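PDB 6WT8: STING-associated CdnE c-di-GMP synthase from Flavobacteriaceae, which synthesises the cyclic dinucleotide c-di-GMP, probably from GTP, as a second messenger sensed by a bacterial STING protein in CBASS defence. Local coordinates for residues S130-E135 with F208-D213; T199-K204 with G227-V232; E240-K245 with R252-I257. All blocks are in the same frame, centred on the assembly; numbering follows the deposited sequence.

Contact 1 (S130-E135 with F208-D213)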
loop_
_atom_site.group_PDB
_atom_site.type_symbol
_atom_site.label_atom_id
_atom_site.label_comp_id
_atom_site.label_asym_id
_atom_site.label_seq_id
_atom_site.Cartn_x
_atom_site.Cartn_y
_atom_site.Cartn_z
ATOM N N SER A 130 -21.842 -23.360 -15.260
ATOM C CA SER A 130 -21.001 -24.555 -15.385
ATOM C C SER A 130 -19.588 -24.378 -14.851
ATOM O O SER A 130 -18.960 -25.376 -14.498
ATOM C CB SER A 130 -20.911 -25.049 -16.865
ATOM O OG SER A 130 -20.162 -24.166 -17.724
ATOM N N VAL A 131 -19.103 -23.131 -14.703
ATOM C CA VAL A 131 -17.736 -22.860 -14.280
ATOM C C VAL A 131 -17.685 -22.393 -12.837
ATOM O O VAL A 131 -16.613 -22.043 -12.352
ATOM C CB VAL A 131 -17.060 -21.810 -15.189
ATOM C CG1 VAL A 131 -16.959 -22.335 -16.638
ATOM C CG2 VAL A 131 -17.816 -20.457 -15.165
ATOM N N LEU A 132 -18.826 -22.309 -12.173
ATOM C CA LEU A 132 -18.878 -21.699 -10.837
ATOM C C LEU A 132 -18.950 -22.777 -9.759
ATOM O O LEU A 132 -19.690 -23.753 -9.900
ATOM C CB LEU A 132 -20.086 -20.787 -10.709
ATOM C CG LEU A 132 -20.060 -19.546 -11.596
ATOM C CD1 LEU A 132 -21.285 -18.697 -11.299
ATOM C CD2 LEU A 132 -18.787 -18.795 -11.376
ATOM N N LYS A 133 -18.183 -22.594 -8.684
ATOM C CA LYS A 133 -18.377 -23.433 -7.510
ATOM C C LYS A 133 -19.761 -23.184 -6.923
ATOM O O LYS A 133 -20.344 -22.107 -7.091
ATOM C CB LYS A 133 -17.267 -23.137 -6.493
ATOM C CG LYS A 133 -15.875 -23.436 -7.085
ATOM C CD LYS A 133 -14.744 -23.270 -6.065
ATOM C CE LYS A 133 -14.219 -21.846 -6.069
ATOM N NZ LYS A 133 -13.036 -21.643 -5.156
ATOM N N THR A 134 -20.312 -24.197 -6.233
ATOM C CA THR A 134 -21.656 -24.043 -5.679
ATOM C C THR A 134 -21.719 -22.894 -4.681
ATOM O O THR A 134 -22.716 -22.175 -4.634
ATOM C CB THR A 134 -22.165 -25.351 -5.027
ATOM O OG1 THR A 134 -21.167 -25.896 -4.156
ATOM C CG2 THR A 134 -22.440 -26.427 -6.111
ATOM N N GLU A 135 -20.663 -22.690 -3.902
ATOM C CA GLU A 135 -20.697 -21.581 -2.958
ATOM C C GLU A 135 -20.703 -20.239 -3.695
ATOM O O GLU A 135 -21.334 -19.281 -3.240
ATOM C CB GLU A 135 -19.513 -21.685 -1.995
ATOM C CG GLU A 135 -18.149 -21.859 -2.641
ATOM C CD GLU A 135 -17.716 -23.333 -2.792
ATOM O OE1 GLU A 135 -18.535 -24.171 -3.258
ATOM O OE2 GLU A 135 -16.543 -23.646 -2.444
ATOM N N PHE A 208 -15.936 -9.933 -5.734
ATOM C CA PHE A 208 -16.513 -9.736 -4.410
ATOM C C PHE A 208 -17.843 -10.494 -4.271
ATOM O O PHE A 208 -18.086 -11.162 -3.259
ATOM C CB PHE A 208 -16.740 -8.244 -4.098
ATOM C CG PHE A 208 -17.503 -8.062 -2.831
ATOM C CD1 PHE A 208 -16.891 -8.364 -1.609
ATOM C CD2 PHE A 208 -18.814 -7.662 -2.856
ATOM C CE1 PHE A 208 -17.604 -8.275 -0.432
ATOM C CE2 PHE A 208 -19.545 -7.529 -1.699
ATOM C CZ PHE A 208 -18.947 -7.835 -0.468
HETATM N N MSE A 209 -18.726 -10.369 -5.252
HETATM C CA MSE A 209 -20.058 -10.940 -5.096
HETATM C C MSE A 209 -19.992 -12.468 -5.116
HETATM O O MSE A 209 -20.855 -13.138 -4.544
HETATM C CB MSE A 209 -20.993 -10.370 -6.168
HETATM C CG MSE A 209 -21.207 -8.822 -5.920
HETATM SE SE MSE A 209 -22.636 -8.179 -7.076
HETATM C CE MSE A 209 -21.660 -7.888 -8.692
ATOM N N LYS A 210 -18.921 -13.036 -5.698
ATOM C CA LYS A 210 -18.739 -14.505 -5.651
ATOM C C LYS A 210 -18.272 -15.023 -4.290
ATOM O O LYS A 210 -18.451 -16.212 -4.003
ATOM C CB LYS A 210 -17.696 -14.967 -6.687
ATOM C CG LYS A 210 -18.138 -14.931 -8.131
ATOM C CD LYS A 210 -16.974 -15.294 -9.094
ATOM C CE LYS A 210 -17.550 -15.500 -10.508
ATOM N NZ LYS A 210 -16.550 -15.717 -11.613
ATOM N N THR A 211 -17.615 -14.189 -3.480
ATOM C CA THR A 211 -16.867 -14.653 -2.318
ATOM C C THR A 211 -17.331 -14.039 -1.013
ATOM O O THR A 211 -17.146 -14.667 0.040
ATOM C CB THR A 211 -15.371 -14.295 -2.457
ATOM O OG1 THR A 211 -15.204 -12.866 -2.620
ATOM C CG2 THR A 211 -14.739 -14.990 -3.635
ATOM N N ASN A 212 -17.854 -12.811 -1.049
ATOM C CA ASN A 212 -18.100 -11.986 0.127
ATOM C C ASN A 212 -16.843 -11.785 0.964
ATOM O O ASN A 212 -16.941 -11.552 2.175
ATOM C CB ASN A 212 -19.240 -12.579 0.943
ATOM C CG ASN A 212 -20.548 -12.483 0.176
ATOM O OD1 ASN A 212 -20.787 -11.445 -0.467
ATOM N ND2 ASN A 212 -21.380 -13.530 0.207
ATOM N N ASP A 213 -15.675 -11.820 0.314
ATOM C CA ASP A 213 -14.417 -11.460 0.972
ATOM C C ASP A 213 -14.426 -9.950 1.167
ATOM O O ASP A 213 -14.411 -9.202 0.190
ATOM C CB ASP A 213 -13.206 -11.867 0.128
ATOM C CG ASP A 213 -12.971 -13.368 0.038
ATOM O OD1 ASP A 213 -13.455 -14.142 0.914
ATOM O OD2 ASP A 213 -12.247 -13.811 -0.913
#
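Two helix ends meet at the surface of this nucleotidyltransferase: Leu-132 lies just before helix 134-146, and Lys-210 belongs to the short helix 206-211. The contact is small, burying about 100 Å² in all, and it rests on one pair of side chains. Methyl CD2 of Leu-132 sits 3.6 Å from CE of Lys-210 and 3.8 Å from its NZ, so the leucine branch touches the far end of the lysine while the two side chains cross at about a right angle. Beyond CG the lysine chain is extended, which carries its CE from the short helix across to the leucine. Lysine suits the place because it is long enough to span the gap and offers its CE methylene to the methyl, with NZ beside it. Leucine suits its own place for a second reason: it also packs on Ile-137 and Leu-140 of the helix that follows, and so serves both elements.

The backbones approach less closely, with Glu-135 O and Lys-210 O 4.3 Å apart. Lys-210 O is bonded by the side-chain amide of Asn-139, and Asn-212 OD1 receives a bond from His-143, so two residues of helix 134-146 hold the chain at Lys-210 and Asn-212. Asn-212 leaves the helix with positive phi (56°), a conformation that asparagine tolerates well. Thr-211 OG1 then accepts from Asp-213 N at 3.2 Å in a nearly straight bond, 168° at the hydrogen, while the Asp-213 carboxylate forms a salt bridge with Arg-216. Positive phi at the first non-helical residue is a common helix ending; here it is combined with an ST turn, formed by Thr-211 to Asp-213.

Contact 2 (T199-K204 with G227-V232)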
loop_
_atom_site.group_PDB
_atom_site.type_symbol
_atom_site.label_atom_id
_atom_site.label_comp_id
_atom_site.label_asym_id
_atom_site.label_seq_id
_atom_site.Cartn_x
_atom_site.Cartn_y
_atom_site.Cartn_z
ATOM N N THR A 199 -14.252 10.342 1.603
ATOM C CA THR A 199 -15.667 9.989 1.555
ATOM C C THR A 199 -15.917 9.243 0.251
ATOM O O THR A 199 -15.531 9.728 -0.820
ATOM C CB THR A 199 -16.530 11.232 1.658
ATOM O OG1 THR A 199 -16.153 11.972 2.834
ATOM C CG2 THR A 199 -18.023 10.913 1.663
ATOM N N ALA A 200 -16.553 8.081 0.346
ATOM C CA ALA A 200 -16.692 7.202 -0.801
ATOM C C ALA A 200 -17.971 6.397 -0.699
ATOM O O ALA A 200 -18.634 6.368 0.338
ATOM C CB ALA A 200 -15.499 6.251 -0.851
ATOM N N THR A 201 -18.328 5.735 -1.794
ATOM C CA THR A 201 -19.323 4.673 -1.722
ATOM C C THR A 201 -18.674 3.348 -2.119
ATOM O O THR A 201 -17.566 3.321 -2.657
ATOM C CB THR A 201 -20.511 5.026 -2.629
ATOM O OG1 THR A 201 -21.580 4.088 -2.402
ATOM C CG2 THR A 201 -20.109 4.991 -4.090
ATOM N N TYR A 202 -19.347 2.239 -1.832
ATOM C CA TYR A 202 -18.792 0.943 -2.233
ATOM C C TYR A 202 -19.041 0.651 -3.702
ATOM O O TYR A 202 -20.016 1.081 -4.309
ATOM C CB TYR A 202 -19.431 -0.206 -1.444
ATOM C CG TYR A 202 -19.011 -0.326 -0.028
ATOM C CD1 TYR A 202 -17.704 -0.600 0.283
ATOM C CD2 TYR A 202 -19.961 -0.140 1.000
ATOM C CE1 TYR A 202 -17.281 -0.759 1.619
ATOM C CE2 TYR A 202 -19.564 -0.270 2.332
ATOM C CZ TYR A 202 -18.244 -0.583 2.627
ATOM O OH TYR A 202 -17.791 -0.741 3.948
ATOM N N TYR A 203 -18.174 -0.214 -4.230
ATOM C CA TYR A 203 -18.392 -0.850 -5.518
ATOM C C TYR A 203 -18.193 -2.341 -5.346
ATOM O O TYR A 203 -17.120 -2.788 -4.887
ATOM C CB TYR A 203 -17.428 -0.301 -6.574
ATOM C CG TYR A 203 -17.598 -0.981 -7.918
ATOM C CD1 TYR A 203 -18.530 -0.513 -8.812
ATOM C CD2 TYR A 203 -16.811 -2.071 -8.261
ATOM C CE1 TYR A 203 -18.708 -1.120 -10.063
ATOM C CE2 TYR A 203 -16.984 -2.713 -9.497
ATOM C CZ TYR A 203 -17.918 -2.209 -10.392
ATOM O OH TYR A 203 -18.105 -2.807 -11.641
ATOM N N LYS A 204 -19.215 -3.099 -5.734
ATOM C CA LYS A 204 -19.175 -4.571 -5.653
ATOM C C LYS A 204 -18.811 -5.176 -7.004
ATOM O O LYS A 204 -19.610 -5.129 -7.954
ATOM C CB LYS A 204 -20.526 -5.116 -5.176
ATOM C CG LYS A 204 -20.870 -4.662 -3.774
ATOM C CD LYS A 204 -22.263 -5.180 -3.316
ATOM C CE LYS A 204 -22.649 -4.428 -2.025
ATOM N NZ LYS A 204 -24.106 -4.546 -1.644
ATOM N N GLY A 227 -18.449 16.935 -8.053
ATOM C CA GLY A 227 -19.717 16.344 -7.718
ATOM C C GLY A 227 -19.882 14.929 -8.224
ATOM O O GLY A 227 -21.011 14.442 -8.259
ATOM N N LYS A 228 -18.808 14.285 -8.645
ATOM C CA LYS A 228 -18.871 12.941 -9.217
ATOM C C LYS A 228 -18.038 11.980 -8.375
ATOM O O LYS A 228 -17.182 12.396 -7.593
ATOM C CB LYS A 228 -18.370 12.958 -10.652
ATOM C CG LYS A 228 -19.201 13.850 -11.536
ATOM C CD LYS A 228 -18.571 13.908 -12.909
ATOM C CE LYS A 228 -19.554 14.464 -13.973
ATOM N NZ LYS A 228 -19.978 15.863 -13.729
ATOM N N ILE A 229 -18.241 10.681 -8.590
ATOM C CA ILE A 229 -17.405 9.680 -7.916
ATOM C C ILE A 229 -16.308 9.233 -8.874
ATOM O O ILE A 229 -16.518 9.189 -10.105
ATOM C CB ILE A 229 -18.217 8.473 -7.393
ATOM C CG1 ILE A 229 -19.087 7.831 -8.467
ATOM C CG2 ILE A 229 -19.152 8.942 -6.230
ATOM C CD1 ILE A 229 -19.891 6.617 -7.968
ATOM N N ASN A 230 -15.119 9.003 -8.324
ATOM C CA ASN A 230 -13.949 8.555 -9.074
ATOM C C ASN A 230 -14.102 7.086 -9.477
ATOM O O ASN A 230 -14.955 6.339 -8.956
ATOM C CB ASN A 230 -12.679 8.733 -8.232
ATOM C CG ASN A 230 -12.292 10.219 -8.072
ATOM O OD1 ASN A 230 -11.760 10.810 -8.992
ATOM N ND2 ASN A 230 -12.543 10.807 -6.906
ATOM N N ASP A 231 -13.223 6.656 -10.382
ATOM C CA ASP A 231 -13.175 5.246 -10.753
ATOM C C ASP A 231 -12.834 4.388 -9.531
ATOM O O ASP A 231 -12.126 4.824 -8.620
ATOM C CB ASP A 231 -12.130 5.025 -11.859
ATOM C CG ASP A 231 -12.476 5.739 -13.165
ATOM O OD1 ASP A 231 -13.679 5.906 -13.492
ATOM O OD2 ASP A 231 -11.518 6.121 -13.866
ATOM N N VAL A 232 -13.227 3.104 -9.591
ATOM C CA VAL A 232 -13.116 2.226 -8.432
ATOM C C VAL A 232 -11.656 1.992 -8.057
ATOM O O VAL A 232 -10.785 1.819 -8.925
ATOM C CB VAL A 232 -13.837 0.883 -8.679
ATOM C CG1 VAL A 232 -13.229 0.131 -9.842
ATOM C CG2 VAL A 232 -13.792 0.021 -7.428
#
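With chi1 at 178°, Tyr-203 swings its ring opposite its own backbone N, and chi1 of 62° at Val-232 sends methyl CG2 out to meet it. That methyl lies 3.7 Å from CB of Tyr-203, with CG and CD2 of the ring close behind. It therefore settles at the root of the ring, approaching obliquely, and the two side chains cross at about a right angle. A beta-branched valine can present a compact methyl here without a long chain to place. Tyrosine suits its side because CB and the ring root give that methyl an apolar surface, while the side chain also packs on Gln-220, Glu-116 and Tyr-234.

Two residues back along strand 192-204, Thr-201 offers methyl CG2 to CD1 of Ile-229, a looser touch at 4.2 Å. Threonine fits because its two branches part company: the methyl faces the loop, while OG1 is hydrogen-bonded to Gln-154. Ile-229 continues past the strand onto Ile-155 and Leu-158 of helix 154-172.

The chain leading from strand 218-221 to helix 235-248 thus lies against the end of a central strand of the mixed sheet. Asn-230 ties it to the neighbouring strand, through ND2 to Ile-221 O and through its own O to Gln-220 NE2. Across segments 199-204 and 227-232 themselves no hydrogen bond forms, which implies that their direct contact is van der Waals packing of methyl and ring-root carbons.

Contact 3 (E240-K245 with R252-I257)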
loop_
_atom_site.group_PDB
_atom_site.type_symbol
_atom_site.label_atom_id
_atom_site.label_comp_id
_atom_site.label_asym_id
_atom_site.label_seq_id
_atom_site.Cartn_x
_atom_site.Cartn_y
_atom_site.Cartn_z
ATOM N N GLU A 240 -4.797 -6.436 2.275
ATOM C CA GLU A 240 -4.928 -7.818 2.677
ATOM C C GLU A 240 -3.895 -8.684 1.991
ATOM O O GLU A 240 -3.280 -9.545 2.631
ATOM C CB GLU A 240 -6.348 -8.298 2.388
ATOM C CG GLU A 240 -6.621 -9.745 2.855
ATOM C CD GLU A 240 -6.726 -9.891 4.375
ATOM O OE1 GLU A 240 -6.810 -11.052 4.838
ATOM O OE2 GLU A 240 -6.723 -8.872 5.095
ATOM N N ARG A 241 -3.693 -8.493 0.683
ATOM C CA ARG A 241 -2.814 -9.413 -0.035
ATOM C C ARG A 241 -1.349 -9.227 0.379
ATOM O O ARG A 241 -0.621 -10.224 0.488
ATOM C CB ARG A 241 -2.996 -9.233 -1.545
ATOM C CG ARG A 241 -4.271 -9.910 -2.066
ATOM C CD ARG A 241 -4.400 -9.629 -3.580
ATOM N NE ARG A 241 -5.576 -10.417 -4.019
ATOM C CZ ARG A 241 -6.075 -10.379 -5.257
ATOM N NH1 ARG A 241 -5.554 -9.593 -6.209
ATOM N NH2 ARG A 241 -7.133 -11.159 -5.538
ATOM N N ILE A 242 -0.902 -7.965 0.570
ATOM C CA ILE A 242 0.467 -7.747 1.049
ATOM C C ILE A 242 0.643 -8.344 2.444
ATOM O O ILE A 242 1.658 -9.011 2.732
ATOM C CB ILE A 242 0.812 -6.255 0.989
ATOM C CG1 ILE A 242 0.967 -5.889 -0.495
ATOM C CG2 ILE A 242 2.092 -5.969 1.769
ATOM C CD1 ILE A 242 0.926 -4.328 -0.674
ATOM N N ASN A 243 -0.335 -8.133 3.329
ATOM C CA ASN A 243 -0.196 -8.681 4.683
ATOM C C ASN A 243 -0.160 -10.206 4.663
ATOM O O ASN A 243 0.665 -10.845 5.351
ATOM C CB ASN A 243 -1.315 -8.140 5.568
ATOM C CG ASN A 243 -1.065 -6.695 5.989
ATOM O OD1 ASN A 243 0.074 -6.199 5.926
ATOM N ND2 ASN A 243 -2.139 -5.988 6.401
ATOM N N VAL A 244 -1.006 -10.827 3.833
ATOM C CA VAL A 244 -1.026 -12.289 3.757
ATOM C C VAL A 244 0.252 -12.829 3.144
ATOM O O VAL A 244 0.855 -13.780 3.659
ATOM C CB VAL A 244 -2.253 -12.735 2.948
ATOM C CG1 VAL A 244 -2.063 -14.137 2.502
ATOM C CG2 VAL A 244 -3.425 -12.571 3.781
ATOM N N LYS A 245 0.712 -12.241 2.019
ATOM C CA LYS A 245 1.898 -12.796 1.426
ATOM C C LYS A 245 3.149 -12.530 2.270
ATOM O O LYS A 245 4.080 -13.338 2.245
ATOM C CB LYS A 245 2.039 -12.284 -0.018
ATOM C CG LYS A 245 3.101 -13.112 -0.710
ATOM C CD LYS A 245 3.348 -12.783 -2.150
ATOM C CE LYS A 245 2.653 -13.653 -3.134
ATOM N NZ LYS A 245 3.752 -14.012 -4.157
ATOM N N ARG A 252 9.391 -11.717 5.039
ATOM C CA ARG A 252 10.429 -11.085 4.219
ATOM C C ARG A 252 9.893 -10.114 3.173
ATOM O O ARG A 252 10.668 -9.218 2.735
ATOM C CB ARG A 252 11.272 -12.148 3.506
ATOM C CG ARG A 252 12.351 -12.710 4.506
ATOM C CD ARG A 252 12.495 -14.146 4.316
ATOM N NE ARG A 252 13.683 -14.715 4.935
ATOM C CZ ARG A 252 13.678 -15.414 6.090
ATOM N NH1 ARG A 252 12.586 -15.466 6.848
ATOM N NH2 ARG A 252 14.804 -16.032 6.493
ATOM N N LEU A 253 8.645 -10.275 2.719
ATOM C CA LEU A 253 8.148 -9.456 1.600
ATOM C C LEU A 253 8.184 -7.981 1.955
ATOM O O LEU A 253 8.644 -7.156 1.148
ATOM C CB LEU A 253 6.706 -9.870 1.249
ATOM C CG LEU A 253 5.990 -8.916 0.290
ATOM C CD1 LEU A 253 6.701 -8.962 -1.054
ATOM C CD2 LEU A 253 4.526 -9.357 0.146
ATOM N N LYS A 254 7.676 -7.618 3.118
ATOM C CA LYS A 254 7.651 -6.186 3.477
ATOM C C LYS A 254 9.053 -5.606 3.598
ATOM O O LYS A 254 9.268 -4.421 3.243
ATOM C CB LYS A 254 6.901 -5.954 4.782
ATOM C CG LYS A 254 5.399 -6.222 4.588
ATOM C CD LYS A 254 4.696 -6.023 5.971
ATOM C CE LYS A 254 3.253 -6.431 5.939
ATOM N NZ LYS A 254 2.541 -6.038 7.199
ATOM N N ASN A 255 10.018 -6.396 4.073
ATOM C CA ASN A 255 11.387 -5.897 4.129
ATOM C C ASN A 255 11.894 -5.558 2.730
ATOM O O ASN A 255 12.541 -4.512 2.529
ATOM C CB ASN A 255 12.297 -6.946 4.786
ATOM C CG ASN A 255 11.951 -7.169 6.243
ATOM O OD1 ASN A 255 11.509 -6.246 6.948
ATOM N ND2 ASN A 255 12.239 -8.377 6.734
HETATM N N MSE A 256 11.533 -6.377 1.724
HETATM C CA MSE A 256 11.956 -6.081 0.330
HETATM C C MSE A 256 11.262 -4.818 -0.172
HETATM O O MSE A 256 11.900 -3.971 -0.849
HETATM C CB MSE A 256 11.673 -7.238 -0.644
HETATM C CG MSE A 256 12.595 -8.374 -0.307
HETATM SE SE MSE A 256 12.555 -9.797 -1.738
HETATM C CE MSE A 256 10.562 -9.950 -1.973
ATOM N N ILE A 257 9.974 -4.655 0.149
ATOM C CA ILE A 257 9.258 -3.468 -0.338
ATOM C C ILE A 257 9.891 -2.202 0.235
ATOM O O ILE A 257 10.140 -1.206 -0.488
ATOM C CB ILE A 257 7.786 -3.584 0.060
ATOM C CG1 ILE A 257 7.132 -4.630 -0.859
ATOM C CG2 ILE A 257 7.050 -2.196 -0.117
ATOM C CD1 ILE A 257 5.716 -5.041 -0.444
HETATM O O HOH W 1 1.439 -9.131 7.575
#
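Within 240-245, Ile-242 is the first residue to touch 252-257, where two consecutive helices, 235-248 and 253-266, are joined by a short turn; their short axis segments approach to 10.3 Å at an angle of 118°. Methyl CG2 of Ile-242 lies 4.3 Å from CD1 of Ile-257, with CD2 of Leu-253 slightly farther off. Branched apolar residues suit this buried seam, which continues beyond the two helices: Leu-253 and Ile-257 also pack on Cys-285 of helix 278-287.

Asn-243 comes next and supplies the polar edge. Its CB points away from helix 253-266, yet chi1 of -76° helps bring OD1 back to NZ of Lys-254 in a hydrogen bond of 2.8 Å. The ammonium stands above the carbonyl plane, 35° out of it. Lysine has the length for this, its chain being fully extended beyond CG. NZ also bonds to Thr-95 O in the loop after strand 85-90, so its position is fixed by two protein oxygens. A water donates to Asn-243 O and accepts only weakly from the same NZ.

Three residues after Ile-242, Lys-245 ends the segment's contacts. Its chain bends at chi3 and chi4 to carry NZ off to Tyr-286, where it bonds the carbonyl O and makes a cation-pi contact. Its near half stays behind as apolar packing, with CB of Lys-245 3.8 Å from CD2 of Leu-253. The same methyl CD2 of Leu-253 also rests on the backbone of the first helix, 3.9 Å from the carbonyl oxygen of Ile-242.

From the N terminus, contact 1 opens first, at the start of helix 134-146, and closes on helix 206-211, with 72 residues between its segments. Contact 2 opens inside that span, on strand 192-204, and closes after it in the loop before helix 235-248, so these two loops cross. They also touch, with CE of Met-209 packed 3.5 Å from Lys-204 O where the strand passes into the short helix. Contact 3 follows both in series; six residues lie between its segments, half of them the end of helix 235-248. Contact 1 thus ties peripheral helices together, contact 2 fastens a loop to the mixed sheet, and contact 3 joins helices 235-248 and 253-266, its centre 26 Å and 27 Å from the other two.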